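Local coordinates for protein putative solute-binding component of ABC transporter (Clostridium phytofermentans, PDB 4YS6) that probably serves as the sugar-binding component of an ABC transporter, and holds beta-D-glucopyranose in the cleft between its two lobes, at residues Asn52-Asn57 and Lys292-Leu297; Tyr135-Asp140 and Ser299-Met304. All blocks are in the same frame, centred on the assembly; numbering follows the deposited sequence.

Contact 1 (Asn52-Asn57 and Lys292-Leu297); sequences NQDGSN and KDTRTL. With NA (sodium ion), chain I; BGC (beta-D-glucopyranose), chain D.
Two helices meet here near their N-terminal ends, where Thr294, in the first turn of helix 294-309, sets its two branches against Asp54 and Asn57 of helix 50-64, next to the sugar cleft. The methyl branch faces the acid: Thr294 CG2 lies 3.2 Å from Asp54 OD1, and the two side chains cross at about a right angle. The hydroxyl branch diverges toward the amide, with Thr294 OG1 3.0 Å from Asn57 ND2; beyond the contact this hydroxyl is hydrogen-bonded to Tyr353. A chi1 of 61° puts OG1 between the backbone N and the carbonyl carbon, and leaves CG2 for Asp54. The carboxylate looks elsewhere for its polar partners, with a hydrogen bond between OD1 and the Tyr123 hydroxyl and a salt bridge from Arg50 on OD2. Such helix packing beside a sheet belongs to one lobe of the periplasmic sugar-binding fold, whose ligand sits between two alpha/beta lobes. Just before the helix, Lys292 reaches into that pocket: its NZ donates to O3 of the glucose at 2.9 Å and weakly to O2. Arg50, the partner of Asp54, also binds the glucose, which makes Asp54 a second-shell residue. At the N-cap, Asp293 OD1 accepts from Arg295 N, while the guanidinium grips the same carboxylate side-on: Arg295 NE reaches OD1 at 2.9 Å in a nearly straight bond (169°), and NH2 reaches OD2 at 2.8 Å. Held this way, Arg295 offers its aliphatic part to the neighbouring helix, and CG lies 3.4 Å from Asn57 ND2. Elsewhere on helix 50-64, a sodium ion is coordinated by Asn52 O, by Ser56 OG (metal to oxygen 2.3 Å) and by three waters. One of these waters donates a hydrogen bond to Asn52 OD1.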
ATOM      1  N   ASN A  52       3.626 -11.239  -2.695  1.00 15.39           N
ATOM      2  CA  ASN A  52       4.477 -12.414  -2.900  1.00 16.22           C
ATOM      3  C   ASN A  52       5.577 -12.473  -1.847  1.00 16.06           C
ATOM      4  O   ASN A  52       5.862 -13.532  -1.272  1.00 17.14           O
ATOM      5  CB  ASN A  52       5.077 -12.397  -4.293  1.00 14.84           C
ATOM      6  CG  ASN A  52       4.021 -12.566  -5.376  1.00 18.27           C
ATOM      7  OD1 ASN A  52       3.585 -13.674  -5.666  1.00 21.39           O
ATOM      8  ND2 ASN A  52       3.603 -11.477  -5.963  1.00 16.76           N
ATOM      9  N   GLN A  53       6.176 -11.322  -1.586  1.00 13.94           N
ATOM     10  CA  GLN A  53       7.221 -11.221  -0.576  1.00 14.68           C
ATOM     11  C   GLN A  53       6.636 -11.291   0.830  1.00 13.85           C
ATOM     12  O   GLN A  53       7.193 -11.966   1.691  1.00 15.55           O
ATOM     13  CB  GLN A  53       8.021  -9.942  -0.754  1.00 14.21           C
ATOM     14  CG  GLN A  53       9.056  -9.998  -1.885  1.00 17.81           C
ATOM     15  CD  GLN A  53       8.439  -9.795  -3.236  1.00 24.67           C
ATOM     16  OE1 GLN A  53       7.932  -8.718  -3.528  1.00 21.03           O
ATOM     17  NE2 GLN A  53       8.456 -10.834  -4.069  1.00 23.92           N
ATOM     18  N   ASP A  54       5.522 -10.608   1.066  1.00 15.09           N
ATOM     19  CA  ASP A  54       4.873 -10.682   2.369  1.00 16.60           C
ATOM     20  C   ASP A  54       4.582 -12.141   2.753  1.00 16.10           C
ATOM     21  O   ASP A  54       4.906 -12.580   3.856  1.00 15.17           O
ATOM     22  CB  ASP A  54       3.566  -9.896   2.373  1.00 13.61           C
ATOM     23  CG  ASP A  54       3.763  -8.394   2.309  1.00 16.04           C
ATOM     24  OD1 ASP A  54       4.184  -7.769   3.324  1.00 15.70           O
ATOM     25  OD2 ASP A  54       3.463  -7.829   1.246  1.00 16.76           O
ATOM     26  N   GLY A  55       3.986 -12.882   1.831  1.00 15.20           N
ATOM     27  CA  GLY A  55       3.575 -14.250   2.103  1.00 18.57           C
ATOM     28  C   GLY A  55       4.757 -15.168   2.297  1.00 17.68           C
ATOM     29  O   GLY A  55       4.774 -15.983   3.217  1.00 17.94           O
ATOM     30  N   SER A  56       5.755 -15.040   1.427  1.00 14.74           N
ATOM     31  CA  SER A  56       6.955 -15.852   1.541  1.00 15.42           C
ATOM     32  C   SER A  56       7.701 -15.565   2.817  1.00 15.63           C
ATOM     33  O   SER A  56       8.220 -16.478   3.450  1.00 16.65           O
ATOM     34  CB  SER A  56       7.889 -15.615   0.355  1.00 22.95           C
ATOM     35  OG  SER A  56       7.363 -16.222  -0.800  1.00 34.06           O
ATOM     36  N   ASN A  57       7.786 -14.291   3.179  1.00 16.51           N
ATOM     37  CA  ASN A  57       8.488 -13.925   4.396  1.00 18.92           C
ATOM     38  C   ASN A  57       7.717 -14.396   5.639  1.00 17.63           C
ATOM     39  O   ASN A  57       8.320 -14.900   6.586  1.00 18.01           O
ATOM     40  CB  ASN A  57       8.741 -12.419   4.425  1.00 16.84           C
ATOM     41  CG  ASN A  57       9.776 -11.987   3.403  1.00 24.37           C
ATOM     42  OD1 ASN A  57      10.722 -12.712   3.118  1.00 27.49           O
ATOM     43  ND2 ASN A  57       9.624 -10.785   2.879  1.00 21.55           N
ATOM     44  N   LYS A 292       9.197  -0.160   1.884  1.00 14.39           N
ATOM     45  CA  LYS A 292       8.595  -0.792   3.029  1.00 13.57           C
ATOM     46  C   LYS A 292       9.124  -2.235   3.089  1.00 17.71           C
ATOM     47  O   LYS A 292       8.779  -3.096   2.275  1.00 15.74           O
ATOM     48  CB  LYS A 292       7.061  -0.744   2.924  1.00 13.99           C
ATOM     49  CG  LYS A 292       6.516   0.670   2.696  1.00 15.83           C
ATOM     50  CD  LYS A 292       5.038   0.810   2.976  1.00 17.07           C
ATOM     51  CE  LYS A 292       4.160  -0.078   2.106  1.00 16.48           C
ATOM     52  NZ  LYS A 292       2.740   0.332   2.338  1.00 14.46           N
ATOM     53  N   ASP A 293      10.020  -2.490   4.029  1.00 15.40           N
ATOM     54  CA  ASP A 293      10.714  -3.775   4.046  1.00 12.91           C
ATOM     55  C   ASP A 293       9.754  -4.841   4.597  1.00 12.92           C
ATOM     56  O   ASP A 293       9.532  -4.911   5.812  1.00 16.51           O
ATOM     57  CB  ASP A 293      11.993  -3.690   4.885  1.00 17.13           C
ATOM     58  CG  ASP A 293      12.875  -4.916   4.736  1.00 17.45           C
ATOM     59  OD1 ASP A 293      12.356  -6.016   4.430  1.00 17.93           O
ATOM     60  OD2 ASP A 293      14.103  -4.791   4.927  1.00 18.79           O
ATOM     61  N   THR A 294       9.181  -5.648   3.704  1.00 13.74           N
ATOM     62  CA  THR A 294       8.199  -6.651   4.138  1.00 14.71           C
ATOM     63  C   THR A 294       8.794  -7.683   5.088  1.00 15.21           C
ATOM     64  O   THR A 294       8.058  -8.340   5.824  1.00 17.30           O
ATOM     65  CB  THR A 294       7.554  -7.404   2.944  1.00 13.97           C
ATOM     66  OG1 THR A 294       8.537  -8.118   2.179  1.00 18.43           O
ATOM     67  CG2 THR A 294       6.835  -6.444   2.048  1.00 16.84           C
ATOM     68  N   ARG A 295      10.121  -7.852   5.080  1.00 13.52           N
ATOM     69  CA  ARG A 295      10.740  -8.808   5.978  1.00 13.96           C
ATOM     70  C   ARG A 295      10.592  -8.330   7.419  1.00 15.26           C
ATOM     71  O   ARG A 295      10.431  -9.129   8.356  1.00 17.73           O
ATOM     72  CB  ARG A 295      12.215  -8.981   5.640  1.00 15.18           C
ATOM     73  CG  ARG A 295      12.478  -9.446   4.251  1.00 17.89           C
ATOM     74  CD  ARG A 295      13.965  -9.409   3.978  1.00 21.78           C
ATOM     75  NE  ARG A 295      14.436  -8.023   3.972  1.00 17.18           N
ATOM     76  CZ  ARG A 295      15.670  -7.662   3.648  1.00 20.05           C
ATOM     77  NH1 ARG A 295      16.555  -8.577   3.320  1.00 19.49           N
ATOM     78  NH2 ARG A 295      16.003  -6.389   3.660  1.00 19.36           N
ATOM     79  N   THR A 296      10.680  -7.010   7.590  1.00 13.69           N
ATOM     80  CA  THR A 296      10.554  -6.382   8.900  1.00 15.07           C
ATOM     81  C   THR A 296       9.141  -6.481   9.420  1.00 15.97           C
ATOM     82  O   THR A 296       8.915  -6.771  10.598  1.00 16.97           O
ATOM     83  CB  THR A 296      10.949  -4.899   8.839  1.00 23.93           C
ATOM     84  OG1 THR A 296      12.296  -4.807   8.371  1.00 27.36           O
ATOM     85  CG2 THR A 296      10.845  -4.246  10.213  1.00 30.20           C
ATOM     86  N   LEU A 297       8.189  -6.206   8.539  1.00 14.22           N
ATOM     87  CA  LEU A 297       6.781  -6.332   8.906  1.00 16.57           C
ATOM     88  C   LEU A 297       6.489  -7.771   9.329  1.00 14.53           C
ATOM     89  O   LEU A 297       5.874  -8.000  10.377  1.00 14.46           O
ATOM     90  CB  LEU A 297       5.876  -5.909   7.750  1.00 13.88           C
ATOM     91  CG  LEU A 297       4.372  -5.986   8.002  1.00 17.04           C
ATOM     92  CD1 LEU A 297       3.993  -5.212   9.229  1.00 19.54           C
ATOM     93  CD2 LEU A 297       3.623  -5.437   6.779  1.00 17.71           C
TER
HETATM   94 NA    NA I 408       6.408 -15.881  -2.902  1.00 58.70          NA
HETATM   95  C2  BGC D 403      -0.380  -1.530   0.648  1.00 10.88           C
HETATM   96  C3  BGC D 403       0.520  -1.013  -0.427  1.00 12.91           C
HETATM   97  C4  BGC D 403       0.283  -1.660  -1.726  1.00 10.44           C
HETATM   98  C5  BGC D 403      -1.160  -1.631  -2.128  1.00 11.03           C
HETATM   99  C6  BGC D 403      -1.478  -2.470  -3.347  1.00 13.09           C
HETATM  100  C1  BGC D 403      -1.849  -1.316   0.232  1.00 12.38           C
HETATM  101  O1  BGC D 403      -2.684  -1.763   1.106  1.00 17.69           O
HETATM  102  O2  BGC D 403      -0.135  -0.835   1.864  1.00 11.78           O
HETATM  103  O3  BGC D 403       1.904  -1.242   0.038  1.00 12.38           O
HETATM  104  O4  BGC D 403       0.998  -0.987  -2.793  1.00 12.51           O
HETATM  105  O5  BGC D 403      -1.940  -2.158  -1.013  1.00 12.54           O
HETATM  106  O6  BGC D 403      -0.887  -3.758  -3.273  1.00 12.98           O
HETATM  107  O   HOH W   1       4.538 -16.172  -4.372  1.00 48.30           O
HETATM  108  O   HOH W   2       8.016 -15.146  -4.511  1.00 47.96           O
HETATM  109  O   HOH W   3       4.577 -16.847  -1.580  1.00 40.39           O

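Contact 2 (Tyr135-Asp140 and Ser299-Met304); sequences YYATFD and SQVVKM
Strand 135-139 and the 299-304 segment of helix 294-309 run nearly antiparallel, 167° between their directions with axes 8.9 Å apart, in the layered alpha/beta lobe of a periplasmic binding protein, where a helix covers one face of the sheet. The side chains that meet are mostly apolar, and Met304, a selenomethionine, contributes the largest share. Its CG stands beside the backbone N (chi1 -62°), and from there the chain runs extended, which carries the selenium and the terminal methyl across to the strand. Met304 SE comes to 3.9 Å from Tyr135 CB, while CE goes further and lies 3.6 Å from the backbone Tyr136 O. The selenium also sits obliquely to the Tyr135 ring, 5.5 Å from its centroid and 48° off the normal, a Met-aromatic contact made neither squarely over the face nor at the rim. Tyr136 sends its own side chain to the other face of the sheet, where its hydroxyl is hydrogen-bonded to Asp124 O and its ring meets Tyr322 edge-to-face. On the helix side, Met304 also touches Ile121 and Tyr332 from the flanking strands. One residue along from Tyr136, Ala137 turns its methyl toward the helix, and the small side chain lets the backbones come near, with 6.5 Å between the CA atoms of Ala137 and Val301. Val301 meets it with CG2 alone: CG1 is anti to the backbone N, whereas CG2 takes the place beside that N and packs tightly against Ala137 CB at 3.5 Å.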
ATOM      1  N   TYR A 135      -4.992  -7.476  16.803  1.00 13.06           N
ATOM      2  CA  TYR A 135      -3.840  -6.616  16.543  1.00 12.96           C
ATOM      3  C   TYR A 135      -3.752  -6.247  15.086  1.00 12.41           C
ATOM      4  O   TYR A 135      -4.346  -6.897  14.222  1.00 12.47           O
ATOM      5  CB  TYR A 135      -2.517  -7.287  16.963  1.00 13.18           C
ATOM      6  CG  TYR A 135      -2.451  -7.587  18.442  1.00 13.83           C
ATOM      7  CD1 TYR A 135      -2.107  -6.602  19.369  1.00 14.34           C
ATOM      8  CD2 TYR A 135      -2.760  -8.846  18.911  1.00 15.95           C
ATOM      9  CE1 TYR A 135      -2.109  -6.883  20.719  1.00 17.45           C
ATOM     10  CE2 TYR A 135      -2.743  -9.129  20.260  1.00 22.33           C
ATOM     11  CZ  TYR A 135      -2.423  -8.155  21.147  1.00 19.78           C
ATOM     12  OH  TYR A 135      -2.412  -8.463  22.477  1.00 23.07           O
ATOM     13  N   TYR A 136      -2.990  -5.186  14.829  1.00 12.33           N
ATOM     14  CA  TYR A 136      -2.766  -4.647  13.486  1.00 11.86           C
ATOM     15  C   TYR A 136      -1.269  -4.380  13.351  1.00 12.75           C
ATOM     16  O   TYR A 136      -0.672  -3.718  14.204  1.00 12.85           O
ATOM     17  CB  TYR A 136      -3.574  -3.371  13.296  1.00 11.83           C
ATOM     18  CG  TYR A 136      -3.447  -2.654  11.972  1.00 11.42           C
ATOM     19  CD1 TYR A 136      -3.368  -3.342  10.781  1.00 11.06           C
ATOM     20  CD2 TYR A 136      -3.440  -1.261  11.931  1.00 11.48           C
ATOM     21  CE1 TYR A 136      -3.298  -2.660   9.565  1.00 11.16           C
ATOM     22  CE2 TYR A 136      -3.366  -0.577  10.751  1.00 11.53           C
ATOM     23  CZ  TYR A 136      -3.295  -1.255   9.576  1.00 12.21           C
ATOM     24  OH  TYR A 136      -3.229  -0.520   8.405  1.00 12.08           O
ATOM     25  N   ALA A 137      -0.677  -4.890  12.274  1.00 12.53           N
ATOM     26  CA  ALA A 137       0.721  -4.638  11.949  1.00 12.01           C
ATOM     27  C   ALA A 137       0.790  -3.998  10.595  1.00 13.30           C
ATOM     28  O   ALA A 137       0.269  -4.546   9.630  1.00 12.80           O
ATOM     29  CB  ALA A 137       1.496  -5.898  11.933  1.00 16.37           C
ATOM     30  N   THR A 138       1.467  -2.866  10.491  1.00 11.25           N
ATOM     31  CA  THR A 138       1.504  -2.156   9.214  1.00 10.88           C
ATOM     32  C   THR A 138       2.709  -1.201   9.197  1.00 11.05           C
ATOM     33  O   THR A 138       3.504  -1.183  10.140  1.00 13.47           O
ATOM     34  CB  THR A 138       0.177  -1.412   8.997  1.00 10.87           C
ATOM     35  OG1 THR A 138       0.122  -0.874   7.672  1.00 14.81           O
ATOM     36  CG2 THR A 138       0.024  -0.300  10.024  1.00 15.59           C
ATOM     37  N   PHE A 139       2.877  -0.471   8.105  1.00 12.80           N
ATOM     38  CA  PHE A 139       3.787   0.665   8.074  1.00 13.47           C
ATOM     39  C   PHE A 139       2.988   1.906   8.430  1.00 12.27           C
ATOM     40  O   PHE A 139       1.754   1.886   8.481  1.00 15.43           O
ATOM     41  CB  PHE A 139       4.477   0.776   6.696  1.00 12.44           C
ATOM     42  CG  PHE A 139       5.444  -0.333   6.453  1.00 11.60           C
ATOM     43  CD1 PHE A 139       4.995  -1.564   6.012  1.00 14.91           C
ATOM     44  CD2 PHE A 139       6.789  -0.168   6.713  1.00 15.58           C
ATOM     45  CE1 PHE A 139       5.873  -2.621   5.838  1.00 16.78           C
ATOM     46  CE2 PHE A 139       7.665  -1.237   6.522  1.00 18.19           C
ATOM     47  CZ  PHE A 139       7.195  -2.451   6.108  1.00 15.96           C
ATOM     48  N   ASP A 140       3.675   2.990   8.741  1.00 13.14           N
ATOM     49  CA  ASP A 140       2.977   4.226   9.091  1.00 12.43           C
ATOM     50  C   ASP A 140       2.397   4.840   7.827  1.00 12.80           C
ATOM     51  O   ASP A 140       3.074   5.592   7.097  1.00 14.68           O
ATOM     52  CB  ASP A 140       3.947   5.167   9.788  1.00 13.89           C
ATOM     53  CG  ASP A 140       3.270   6.402  10.342  1.00 19.36           C
ATOM     54  OD1 ASP A 140       2.158   6.755   9.909  1.00 16.73           O
ATOM     55  OD2 ASP A 140       3.872   7.011  11.235  1.00 20.61           O
ATOM     56  N   SER A 299       8.549  -9.956  10.476  1.00 16.33           N
ATOM     57  CA  SER A 299       9.216 -10.202  11.747  1.00 14.66           C
ATOM     58  C   SER A 299       8.378  -9.709  12.923  1.00 17.86           C
ATOM     59  O   SER A 299       8.264 -10.388  13.949  1.00 16.28           O
ATOM     60  CB  SER A 299      10.597  -9.528  11.761  1.00 19.49           C
ATOM     61  OG  SER A 299      11.210  -9.754  13.021  1.00 28.57           O
ATOM     62  N   GLN A 300       7.769  -8.542  12.768  1.00 16.16           N
ATOM     63  CA  GLN A 300       6.969  -7.961  13.832  1.00 16.09           C
ATOM     64  C   GLN A 300       5.715  -8.801  14.041  1.00 15.17           C
ATOM     65  O   GLN A 300       5.299  -9.042  15.182  1.00 15.26           O
ATOM     66  CB  GLN A 300       6.604  -6.517  13.518  1.00 17.24           C
ATOM     67  CG  GLN A 300       7.772  -5.579  13.615  1.00 17.77           C
ATOM     68  CD  GLN A 300       8.449  -5.652  14.974  1.00 24.14           C
ATOM     69  OE1 GLN A 300       9.602  -6.060  15.085  1.00 29.91           O
ATOM     70  NE2 GLN A 300       7.723  -5.287  16.010  1.00 24.39           N
ATOM     71  N   VAL A 301       5.128  -9.274  12.945  1.00 14.29           N
ATOM     72  CA  VAL A 301       3.942 -10.120  13.072  1.00 15.30           C
ATOM     73  C   VAL A 301       4.269 -11.439  13.778  1.00 15.33           C
ATOM     74  O   VAL A 301       3.505 -11.895  14.658  1.00 16.10           O
ATOM     75  CB  VAL A 301       3.314 -10.367  11.710  1.00 16.10           C
ATOM     76  CG1 VAL A 301       2.235 -11.463  11.785  1.00 21.49           C
ATOM     77  CG2 VAL A 301       2.728  -9.074  11.221  1.00 12.94           C
ATOM     78  N   VAL A 302       5.410 -12.055  13.460  1.00 14.98           N
ATOM     79  CA  VAL A 302       5.770 -13.299  14.131  1.00 15.58           C
ATOM     80  C   VAL A 302       6.010 -13.051  15.619  1.00 16.50           C
ATOM     81  O   VAL A 302       5.679 -13.910  16.424  1.00 17.07           O
ATOM     82  CB  VAL A 302       6.987 -13.966  13.466  1.00 18.37           C
ATOM     83  CG1 VAL A 302       7.462 -15.180  14.259  1.00 23.37           C
ATOM     84  CG2 VAL A 302       6.612 -14.381  12.035  1.00 24.00           C
ATOM     85  N   LYS A 303       6.542 -11.886  15.992  1.00 14.89           N
ATOM     86  CA  LYS A 303       6.639 -11.543  17.423  1.00 15.05           C
ATOM     87  C   LYS A 303       5.257 -11.507  18.091  1.00 14.91           C
ATOM     88  O   LYS A 303       5.096 -11.929  19.260  1.00 16.30           O
ATOM     89  CB  LYS A 303       7.332 -10.195  17.625  1.00 21.56           C
ATOM     90  CG  LYS A 303       8.802 -10.230  17.280  1.00 21.17           C
ATOM     91  CD  LYS A 303       9.390  -8.856  17.460  1.00 24.89           C
ATOM     92  CE  LYS A 303      10.786  -8.767  16.883  1.00 30.52           C
ATOM     93  NZ  LYS A 303      11.273  -7.364  16.988  1.00 38.57           N
HETATM   94  N   MSE A 304       4.263 -10.988  17.377  1.00 14.48           N
HETATM   95  CA  MSE A 304       2.879 -10.967  17.880  1.00 14.40           C
HETATM   96  C   MSE A 304       2.323 -12.387  18.001  1.00 16.28           C
HETATM   97  O   MSE A 304       1.688 -12.723  18.989  1.00 15.05           O
HETATM   98  CB  MSE A 304       1.957 -10.121  16.985  1.00 15.50           C
HETATM   99  CG  MSE A 304       2.362  -8.698  16.927  1.00 13.56           C
HETATM  100 SE   MSE A 304       1.099  -7.878  15.642  1.00 26.64          SE
HETATM  101  CE  MSE A 304       1.347  -6.034  16.146  1.00 20.84           C
TER

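Overall arrangement
Both contacts use helix 294-309, contact 1 at its N-terminal start and contact 2 farther along, and their centres lie 11 Å apart. Contact 1 joins helix to helix and is partly buried; it stands beside the sugar and a sodium ion, and its chemistry is largely that of polar groups with partners elsewhere. Contact 2 sets the same helix on the sheet, is buried, and rests on apolar side chains, with no hydrogen bond across it. Residues of the two also touch: Leu297 CD1 packs on Thr138 N at 3.7 Å, and the Phe139 ring reaches the backbone of Lys292 and Asp293, Phe139 CZ being 3.4 Å from Asp293 O. The helix starts at the ligand cleft and continues over one face of the sheet.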